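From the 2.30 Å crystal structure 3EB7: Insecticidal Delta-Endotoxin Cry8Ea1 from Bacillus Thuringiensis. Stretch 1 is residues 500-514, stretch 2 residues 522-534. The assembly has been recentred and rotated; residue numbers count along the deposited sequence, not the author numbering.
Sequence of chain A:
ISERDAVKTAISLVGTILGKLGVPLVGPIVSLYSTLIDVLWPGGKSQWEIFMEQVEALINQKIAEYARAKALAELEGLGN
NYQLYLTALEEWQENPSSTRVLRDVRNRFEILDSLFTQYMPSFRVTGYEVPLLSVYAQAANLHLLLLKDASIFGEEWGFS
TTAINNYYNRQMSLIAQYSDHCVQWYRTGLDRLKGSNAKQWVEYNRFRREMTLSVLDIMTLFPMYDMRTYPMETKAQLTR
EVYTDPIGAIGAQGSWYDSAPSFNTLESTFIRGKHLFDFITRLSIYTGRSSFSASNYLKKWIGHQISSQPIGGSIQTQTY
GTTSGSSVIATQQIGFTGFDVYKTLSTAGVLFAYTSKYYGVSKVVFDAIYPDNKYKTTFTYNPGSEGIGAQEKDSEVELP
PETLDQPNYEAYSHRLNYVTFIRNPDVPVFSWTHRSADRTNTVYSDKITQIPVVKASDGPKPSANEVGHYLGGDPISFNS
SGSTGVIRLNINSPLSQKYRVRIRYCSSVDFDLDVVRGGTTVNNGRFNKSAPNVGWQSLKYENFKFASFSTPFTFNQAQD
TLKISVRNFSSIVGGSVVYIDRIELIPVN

Stretch 1, residues 500-514: RVRIRYCSSVDFDLD
Stretch 2 522-534: VNNGRFNKSAPNV

Stretch 1 runs as a strand from Arg500 to Ser507, turns through Ser508 to Asp510, and resumes as a strand at Phe511 to Asp514. Stretch 2 is a strand from Val522 to Phe527, then loop to Val534. Strands 511-514 and 522-527 are antiparallel, with axes 155° apart and 4.7 Å at closest approach. Phe511 faces Phe527 and Leu513 faces Gly525 as hydrogen-bonded pairs, each with CA atoms 5.5 Å apart. Asp512 with Arg526 and Asp514 with Asn524 are non-hydrogen-bonded pairs, with CA-CA distances of 4.4 and 4.2 Å.

The ladder is regular. Phe511 N donates to Phe527 O at 3.0 Å, and Phe527 N to Phe511 O at 2.8 Å. Leu513 N donates to Gly525 O at 2.8 Å, and Gly525 N to Leu513 O at 3.0 Å. In the paired residues phi/psi are extended, for example -160/156 at Phe511, -84/133 at Asp512 and -173/171 at Gly525; Val522, at -115/-16, is not. Ser508 breaks the extension at -90/-1, and Ser530 does likewise at -129/-4.

The loop of stretch 2 also meets the end of strand 500-507 and the turn after it. Ser530 N donates to Ser507 O at 2.8 Å. Ala531 N makes a weak hydrogen bond to Ser507 O at 2.9 Å. Ser507 N donates to Ser530 OG at 3.0 Å; the p rotamer of Ser530 (69°) places its hydroxyl there. Ser507 (p) sends its OG forward to donate to Val509 O at 2.7 Å, within its own stretch. Asp510 (m) accepts from Lys529 N through OD2 at 2.8 Å. Its carboxylate thus serves a main-chain amide past the end of the ladder.

Tyr505 is buried, with chi1 77° and chi2 -87°. Its OH donates to Asn528 O at 2.7 Å, in line with the ring edge. This gives the buried hydroxyl a partner.

Phe511, Leu513 and Phe527 share one face of the sheet. Phe527 CB lies over one face of the Phe511 ring (p, chi2 102°), 3.9 Å from Phe511 CZ. Phe527 (m, chi2 90°) brings CD1 to 3.8 Å from Leu513 CB; Leu513 is t, t. Gly525 suits this face because a CB would be crowded by Phe527 CZ. Nearer the loops, Cys506 SG packs on Ala531 CB at 3.8 Å, where a small methyl fits.

Asp512 and Arg526 lie on the other face. Arg526 NH1 and Asp512 OD1 form a salt bridge at 2.9 Å, with OD1 at the guanidinium edge. Arg526 has chi1 -177° and chi2 134°; Asp512 is m. The guanidinium face covers Phe511 CA. In all, the contact buries 1007 Å².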

ATOM      1  N   ARG A 500       5.509  14.237  21.951  1.00 26.69           N
ATOM      2  CA  ARG A 500       5.003  13.103  22.691  1.00 26.22           C
ATOM      3  C   ARG A 500       4.702  12.036  21.658  1.00 26.44           C
ATOM      4  O   ARG A 500       4.642  12.323  20.456  1.00 26.34           O
ATOM      5  CB  ARG A 500       3.772  13.456  23.517  1.00 25.45           C
ATOM      6  CG  ARG A 500       2.548  13.732  22.708  1.00 23.95           C
ATOM      7  CD  ARG A 500       1.434  14.325  23.530  1.00 23.46           C
ATOM      8  NE  ARG A 500       0.139  14.266  22.862  1.00 22.17           N
ATOM      9  CZ  ARG A 500      -0.523  13.136  22.595  1.00 26.42           C
ATOM     10  NH1 ARG A 500      -0.013  11.938  22.915  1.00 26.94           N
ATOM     11  NH2 ARG A 500      -1.708  13.194  22.000  1.00 23.81           N
ATOM     12  N   VAL A 501       4.494  10.827  22.158  1.00 26.42           N
ATOM     13  CA  VAL A 501       4.417   9.609  21.394  1.00 27.17           C
ATOM     14  C   VAL A 501       3.119   8.884  21.725  1.00 27.31           C
ATOM     15  O   VAL A 501       2.716   8.807  22.883  1.00 27.89           O
ATOM     16  CB  VAL A 501       5.611   8.659  21.792  1.00 27.66           C
ATOM     17  CG1 VAL A 501       5.355   7.220  21.406  1.00 29.14           C
ATOM     18  CG2 VAL A 501       6.905   9.130  21.158  1.00 27.67           C
ATOM     19  N   ARG A 502       2.478   8.315  20.704  1.00 26.80           N
ATOM     20  CA  ARG A 502       1.464   7.306  20.929  1.00 26.00           C
ATOM     21  C   ARG A 502       1.728   6.143  19.996  1.00 25.60           C
ATOM     22  O   ARG A 502       2.243   6.324  18.895  1.00 26.02           O
ATOM     23  CB  ARG A 502       0.043   7.855  20.792  1.00 26.27           C
ATOM     24  CG  ARG A 502      -0.197   8.681  19.554  1.00 26.11           C
ATOM     25  CD  ARG A 502      -1.665   8.931  19.385  1.00 26.06           C
ATOM     26  NE  ARG A 502      -1.877   9.351  18.028  1.00 28.12           N
ATOM     27  CZ  ARG A 502      -2.644  10.365  17.642  1.00 28.06           C
ATOM     28  NH1 ARG A 502      -3.348  11.037  18.533  1.00 27.05           N
ATOM     29  NH2 ARG A 502      -2.730  10.665  16.347  1.00 23.87           N
ATOM     30  N   ILE A 503       1.389   4.952  20.459  1.00 24.56           N
ATOM     31  CA  ILE A 503       1.743   3.735  19.777  1.00 24.02           C
ATOM     32  C   ILE A 503       0.473   2.995  19.433  1.00 23.78           C
ATOM     33  O   ILE A 503      -0.339   2.751  20.299  1.00 24.24           O
ATOM     34  CB  ILE A 503       2.679   2.843  20.654  1.00 24.37           C
ATOM     35  CG1 ILE A 503       4.023   3.533  20.918  1.00 23.54           C
ATOM     36  CG2 ILE A 503       2.970   1.516  19.978  1.00 23.55           C
ATOM     37  CD1 ILE A 503       4.160   4.019  22.290  1.00 26.46           C
ATOM     38  N   ARG A 504       0.297   2.647  18.162  1.00 23.40           N
ATOM     39  CA  ARG A 504      -0.863   1.866  17.739  1.00 23.06           C
ATOM     40  C   ARG A 504      -0.580   0.374  17.956  1.00 21.50           C
ATOM     41  O   ARG A 504       0.441  -0.152  17.501  1.00 19.58           O
ATOM     42  CB  ARG A 504      -1.216   2.168  16.272  1.00 22.89           C
ATOM     43  CG  ARG A 504      -2.599   1.670  15.846  1.00 25.69           C
ATOM     44  CD  ARG A 504      -3.079   2.373  14.525  1.00 25.94           C
ATOM     45  NE  ARG A 504      -4.387   1.861  14.104  1.00 32.11           N
ATOM     46  CZ  ARG A 504      -4.668   1.372  12.899  1.00 36.00           C
ATOM     47  NH1 ARG A 504      -3.739   1.349  11.936  1.00 38.16           N
ATOM     48  NH2 ARG A 504      -5.893   0.910  12.647  1.00 37.85           N
ATOM     49  N   TYR A 505      -1.473  -0.299  18.680  1.00 20.02           N
ATOM     50  CA  TYR A 505      -1.249  -1.698  19.026  1.00 19.62           C
ATOM     51  C   TYR A 505      -2.533  -2.508  19.089  1.00 19.58           C
ATOM     52  O   TYR A 505      -3.609  -1.976  19.092  1.00 20.17           O
ATOM     53  CB  TYR A 505      -0.503  -1.820  20.357  1.00 18.89           C
ATOM     54  CG  TYR A 505      -1.400  -1.581  21.563  1.00 19.20           C
ATOM     55  CD1 TYR A 505      -1.613  -0.294  22.042  1.00 18.79           C
ATOM     56  CD2 TYR A 505      -2.064  -2.651  22.200  1.00 18.22           C
ATOM     57  CE1 TYR A 505      -2.436  -0.062  23.148  1.00 20.39           C
ATOM     58  CE2 TYR A 505      -2.897  -2.430  23.291  1.00 18.81           C
ATOM     59  CZ  TYR A 505      -3.069  -1.134  23.764  1.00 18.36           C
ATOM     60  OH  TYR A 505      -3.888  -0.896  24.837  1.00 20.66           O
ATOM     61  N   CYS A 506      -2.386  -3.819  19.134  1.00 20.20           N
ATOM     62  CA  CYS A 506      -3.478  -4.706  19.422  1.00 20.02           C
ATOM     63  C   CYS A 506      -2.889  -5.794  20.342  1.00 20.33           C
ATOM     64  O   CYS A 506      -1.798  -6.334  20.045  1.00 20.26           O
ATOM     65  CB  CYS A 506      -4.024  -5.288  18.118  1.00 19.41           C
ATOM     66  SG  CYS A 506      -5.280  -6.580  18.351  1.00 21.38           S
ATOM     67  N   SER A 507      -3.570  -6.107  21.452  1.00 20.17           N
ATOM     68  CA  SER A 507      -3.147  -7.248  22.306  1.00 20.60           C
ATOM     69  C   SER A 507      -4.305  -7.997  22.930  1.00 20.64           C
ATOM     70  O   SER A 507      -5.371  -7.436  23.108  1.00 20.92           O
ATOM     71  CB  SER A 507      -2.217  -6.801  23.417  1.00 20.47           C
ATOM     72  OG  SER A 507      -2.865  -5.859  24.240  1.00 22.14           O
ATOM     73  N   SER A 508      -4.076  -9.278  23.225  1.00 20.94           N
ATOM     74  CA  SER A 508      -4.977 -10.107  24.013  1.00 21.03           C
ATOM     75  C   SER A 508      -4.642 -10.013  25.518  1.00 21.00           C
ATOM     76  O   SER A 508      -5.309 -10.638  26.333  1.00 21.08           O
ATOM     77  CB  SER A 508      -4.870 -11.567  23.557  1.00 21.17           C
ATOM     78  OG  SER A 508      -3.510 -11.998  23.598  1.00 20.38           O
ATOM     79  N   VAL A 509      -3.616  -9.234  25.876  1.00 20.80           N
ATOM     80  CA  VAL A 509      -3.126  -9.132  27.259  1.00 20.42           C
ATOM     81  C   VAL A 509      -2.843  -7.683  27.653  1.00 21.33           C
ATOM     82  O   VAL A 509      -2.652  -6.853  26.772  1.00 21.64           O
ATOM     83  CB  VAL A 509      -1.841  -9.991  27.503  1.00 19.84           C
ATOM     84  CG1 VAL A 509      -2.163 -11.442  27.382  1.00 18.03           C
ATOM     85  CG2 VAL A 509      -0.663  -9.563  26.587  1.00 16.29           C
ATOM     86  N   ASP A 510      -2.850  -7.380  28.958  1.00 21.91           N
ATOM     87  CA  ASP A 510      -2.371  -6.083  29.463  1.00 22.68           C
ATOM     88  C   ASP A 510      -0.838  -6.228  29.579  1.00 22.45           C
ATOM     89  O   ASP A 510      -0.370  -7.327  29.801  1.00 22.25           O
ATOM     90  CB  ASP A 510      -2.930  -5.711  30.858  1.00 22.97           C
ATOM     91  CG  ASP A 510      -4.459  -5.890  31.005  1.00 26.66           C
ATOM     92  OD1 ASP A 510      -4.899  -6.374  32.104  1.00 31.62           O
ATOM     93  OD2 ASP A 510      -5.239  -5.547  30.077  1.00 27.00           O
ATOM     94  N   PHE A 511      -0.071  -5.127  29.468  1.00 22.35           N
ATOM     95  CA  PHE A 511       1.392  -5.185  29.383  1.00 22.04           C
ATOM     96  C   PHE A 511       2.010  -3.848  29.750  1.00 23.07           C
ATOM     97  O   PHE A 511       1.386  -2.792  29.641  1.00 22.97           O
ATOM     98  CB  PHE A 511       1.873  -5.584  27.953  1.00 22.07           C
ATOM     99  CG  PHE A 511       1.412  -4.644  26.871  1.00 22.86           C
ATOM    100  CD1 PHE A 511       2.275  -3.701  26.332  1.00 24.23           C
ATOM    101  CD2 PHE A 511       0.070  -4.655  26.424  1.00 22.64           C
ATOM    102  CE1 PHE A 511       1.809  -2.788  25.349  1.00 22.86           C
ATOM    103  CE2 PHE A 511      -0.377  -3.774  25.462  1.00 20.82           C
ATOM    104  CZ  PHE A 511       0.498  -2.831  24.935  1.00 21.99           C
ATOM    105  N   ASP A 512       3.263  -3.914  30.178  1.00 23.73           N
ATOM    106  CA  ASP A 512       4.108  -2.760  30.384  1.00 25.11           C
ATOM    107  C   ASP A 512       4.788  -2.329  29.041  1.00 24.78           C
ATOM    108  O   ASP A 512       5.325  -3.152  28.322  1.00 24.50           O
ATOM    109  CB  ASP A 512       5.172  -3.128  31.435  1.00 25.31           C
ATOM    110  CG  ASP A 512       4.622  -3.131  32.883  1.00 29.81           C
ATOM    111  OD1 ASP A 512       3.441  -2.762  33.107  1.00 34.16           O
ATOM    112  OD2 ASP A 512       5.401  -3.472  33.818  1.00 32.10           O
ATOM    113  N   LEU A 513       4.756  -1.044  28.716  1.00 24.70           N
ATOM    114  CA  LEU A 513       5.396  -0.553  27.513  1.00 25.16           C
ATOM    115  C   LEU A 513       6.289   0.617  27.866  1.00 25.43           C
ATOM    116  O   LEU A 513       5.882   1.498  28.581  1.00 25.66           O
ATOM    117  CB  LEU A 513       4.365  -0.118  26.448  1.00 24.75           C
ATOM    118  CG  LEU A 513       4.936   0.309  25.074  1.00 23.68           C
ATOM    119  CD1 LEU A 513       3.951   0.010  23.950  1.00 23.01           C
ATOM    120  CD2 LEU A 513       5.395   1.790  25.040  1.00 23.13           C
ATOM    121  N   ASP A 514       7.515   0.621  27.373  1.00 25.68           N
ATOM    122  CA  ASP A 514       8.231   1.877  27.338  1.00 26.34           C
ATOM    123  C   ASP A 514       8.931   2.203  26.020  1.00 25.68           C
ATOM    124  O   ASP A 514       9.212   1.329  25.180  1.00 25.21           O
ATOM    125  CB  ASP A 514       9.192   1.980  28.483  1.00 27.73           C
ATOM    126  CG  ASP A 514       9.957   0.752  28.659  1.00 31.36           C
ATOM    127  OD1 ASP A 514      10.631   0.374  27.673  1.00 36.43           O
ATOM    128  OD2 ASP A 514       9.875   0.160  29.762  1.00 35.44           O
ATOM    129  N   VAL A 522      12.134   7.319  28.049  1.00 27.96           N
ATOM    130  CA  VAL A 522      11.503   8.624  28.139  1.00 26.07           C
ATOM    131  C   VAL A 522      10.015   8.530  28.509  1.00 26.05           C
ATOM    132  O   VAL A 522       9.409   9.524  28.927  1.00 26.44           O
ATOM    133  CB  VAL A 522      11.712   9.477  26.833  1.00 26.91           C
ATOM    134  CG1 VAL A 522      13.139  10.077  26.786  1.00 23.25           C
ATOM    135  CG2 VAL A 522      11.326   8.680  25.532  1.00 23.34           C
ATOM    136  N   ASN A 523       9.437   7.338  28.368  1.00 24.70           N
ATOM    137  CA  ASN A 523       8.033   7.092  28.669  1.00 23.74           C
ATOM    138  C   ASN A 523       7.900   5.659  29.165  1.00 23.97           C
ATOM    139  O   ASN A 523       8.605   4.785  28.688  1.00 24.10           O
ATOM    140  CB  ASN A 523       7.128   7.283  27.441  1.00 22.80           C
ATOM    141  CG  ASN A 523       7.059   8.719  26.948  1.00 21.90           C
ATOM    142  OD1 ASN A 523       6.592   9.611  27.658  1.00 24.89           O
ATOM    143  ND2 ASN A 523       7.477   8.947  25.715  1.00 17.49           N
ATOM    144  N   ASN A 524       7.045   5.424  30.153  1.00 25.23           N
ATOM    145  CA  ASN A 524       6.744   4.031  30.619  1.00 25.92           C
ATOM    146  C   ASN A 524       5.310   3.991  31.122  1.00 24.40           C
ATOM    147  O   ASN A 524       4.844   4.954  31.727  1.00 23.57           O
ATOM    148  CB  ASN A 524       7.694   3.500  31.740  1.00 26.44           C
ATOM    149  CG  ASN A 524       7.551   1.921  31.975  1.00 30.15           C
ATOM    150  OD1 ASN A 524       8.292   1.143  31.355  1.00 37.65           O
ATOM    151  ND2 ASN A 524       6.590   1.471  32.837  1.00 32.57           N
ATOM    152  N   GLY A 525       4.618   2.884  30.875  1.00 23.57           N
ATOM    153  CA  GLY A 525       3.255   2.767  31.358  1.00 23.08           C
ATOM    154  C   GLY A 525       2.687   1.404  31.153  1.00 22.58           C
ATOM    155  O   GLY A 525       3.281   0.588  30.472  1.00 23.13           O
ATOM    156  N   ARG A 526       1.518   1.172  31.730  1.00 22.08           N
ATOM    157  CA  ARG A 526       0.790  -0.055  31.542  1.00 22.45           C
ATOM    158  C   ARG A 526      -0.363   0.186  30.589  1.00 22.57           C
ATOM    159  O   ARG A 526      -0.994   1.239  30.639  1.00 22.69           O
ATOM    160  CB  ARG A 526       0.240  -0.578  32.867  1.00 22.35           C
ATOM    161  CG  ARG A 526      -0.472  -1.908  32.697  1.00 23.40           C
ATOM    162  CD  ARG A 526      -0.013  -2.802  33.781  1.00 24.94           C
ATOM    163  NE  ARG A 526      -0.513  -4.171  33.667  1.00 24.29           N
ATOM    164  CZ  ARG A 526       0.272  -5.188  33.363  1.00 21.51           C
ATOM    165  NH1 ARG A 526       1.549  -4.964  33.092  1.00 20.40           N
ATOM    166  NH2 ARG A 526      -0.217  -6.405  33.296  1.00 22.70           N
ATOM    167  N   PHE A 527      -0.636  -0.791  29.716  1.00 22.56           N
ATOM    168  CA  PHE A 527      -1.713  -0.659  28.765  1.00 22.40           C
ATOM    169  C   PHE A 527      -2.557  -1.893  28.767  1.00 23.04           C
ATOM    170  O   PHE A 527      -2.096  -2.975  29.104  1.00 23.65           O
ATOM    171  CB  PHE A 527      -1.156  -0.282  27.382  1.00 22.23           C
ATOM    172  CG  PHE A 527      -0.388   1.000  27.410  1.00 20.36           C
ATOM    173  CD1 PHE A 527       0.991   0.994  27.674  1.00 18.61           C
ATOM    174  CD2 PHE A 527      -1.066   2.222  27.285  1.00 17.41           C
ATOM    175  CE1 PHE A 527       1.697   2.195  27.773  1.00 19.64           C
ATOM    176  CE2 PHE A 527      -0.383   3.414  27.396  1.00 18.93           C
ATOM    177  CZ  PHE A 527       1.000   3.421  27.638  1.00 20.80           C
ATOM    178  N   ASN A 528      -3.820  -1.715  28.433  1.00 23.90           N
ATOM    179  CA  ASN A 528      -4.793  -2.772  28.591  1.00 24.24           C
ATOM    180  C   ASN A 528      -5.028  -3.526  27.296  1.00 24.09           C
ATOM    181  O   ASN A 528      -4.736  -3.037  26.212  1.00 24.10           O
ATOM    182  CB  ASN A 528      -6.106  -2.188  29.127  1.00 25.86           C
ATOM    183  CG  ASN A 528      -6.006  -1.738  30.599  1.00 25.66           C
ATOM    184  OD1 ASN A 528      -5.249  -2.299  31.383  1.00 27.57           O
ATOM    185  ND2 ASN A 528      -6.816  -0.767  30.970  1.00 29.36           N
ATOM    186  N   LYS A 529      -5.538  -4.735  27.429  1.00 23.83           N
ATOM    187  CA  LYS A 529      -5.771  -5.592  26.302  1.00 24.09           C
ATOM    188  C   LYS A 529      -6.916  -5.028  25.464  1.00 23.57           C
ATOM    189  O   LYS A 529      -7.787  -4.351  25.996  1.00 23.48           O
ATOM    190  CB  LYS A 529      -6.066  -7.022  26.764  1.00 23.78           C
ATOM    191  CG  LYS A 529      -7.399  -7.255  27.409  1.00 26.75           C
ATOM    192  CD  LYS A 529      -7.539  -8.753  27.717  1.00 30.35           C
ATOM    193  CE  LYS A 529      -8.984  -9.164  27.763  1.00 36.30           C
ATOM    194  NZ  LYS A 529      -9.195 -10.632  27.472  1.00 39.11           N
ATOM    195  N   SER A 530      -6.916  -5.338  24.176  1.00 22.93           N
ATOM    196  CA  SER A 530      -7.792  -4.662  23.225  1.00 23.60           C
ATOM    197  C   SER A 530      -8.546  -5.701  22.421  1.00 24.04           C
ATOM    198  O   SER A 530      -9.383  -5.360  21.579  1.00 24.17           O
ATOM    199  CB  SER A 530      -6.952  -3.805  22.273  1.00 23.17           C
ATOM    200  OG  SER A 530      -6.218  -4.677  21.442  1.00 20.09           O
ATOM    201  N   ALA A 531      -8.224  -6.974  22.660  1.00 24.87           N
ATOM    202  CA  ALA A 531      -8.763  -8.037  21.832  1.00 25.44           C
ATOM    203  C   ALA A 531      -8.935  -9.286  22.654  1.00 26.29           C
ATOM    204  O   ALA A 531      -8.215  -9.471  23.621  1.00 26.33           O
ATOM    205  CB  ALA A 531      -7.844  -8.304  20.644  1.00 24.90           C
ATOM    206  N   PRO A 532      -9.880 -10.165  22.258  1.00 27.64           N
ATOM    207  CA  PRO A 532      -9.902 -11.467  22.955  1.00 28.25           C
ATOM    208  C   PRO A 532      -8.742 -12.359  22.489  1.00 28.64           C
ATOM    209  O   PRO A 532      -8.008 -11.994  21.557  1.00 29.15           O
ATOM    210  CB  PRO A 532     -11.269 -12.059  22.569  1.00 27.03           C
ATOM    211  CG  PRO A 532     -11.579 -11.437  21.220  1.00 27.04           C
ATOM    212  CD  PRO A 532     -10.950 -10.063  21.225  1.00 27.71           C
ATOM    213  N   ASN A 533      -8.570 -13.494  23.155  1.00 29.00           N
ATOM    214  CA  ASN A 533      -7.607 -14.508  22.746  1.00 29.86           C
ATOM    215  C   ASN A 533      -8.183 -15.282  21.561  1.00 29.46           C
ATOM    216  O   ASN A 533      -8.909 -16.255  21.752  1.00 30.13           O
ATOM    217  CB  ASN A 533      -7.385 -15.468  23.917  1.00 31.27           C
ATOM    218  CG  ASN A 533      -5.984 -16.049  23.963  1.00 32.90           C
ATOM    219  OD1 ASN A 533      -5.282 -15.876  24.957  1.00 37.32           O
ATOM    220  ND2 ASN A 533      -5.574 -16.726  22.905  1.00 33.50           N
ATOM    221  N   VAL A 534      -7.910 -14.812  20.342  1.00 27.99           N
ATOM    222  CA  VAL A 534      -8.415 -15.459  19.124  1.00 26.90           C
ATOM    223  C   VAL A 534      -7.271 -15.472  18.132  1.00 25.58           C
ATOM    224  O   VAL A 534      -6.282 -14.761  18.331  1.00 24.26           O
ATOM    225  CB  VAL A 534      -9.654 -14.727  18.506  1.00 27.03           C
ATOM    226  CG1 VAL A 534     -10.923 -15.113  19.217  1.00 28.35           C
ATOM    227  CG2 VAL A 534      -9.476 -13.178  18.512  1.00 27.51           C
TER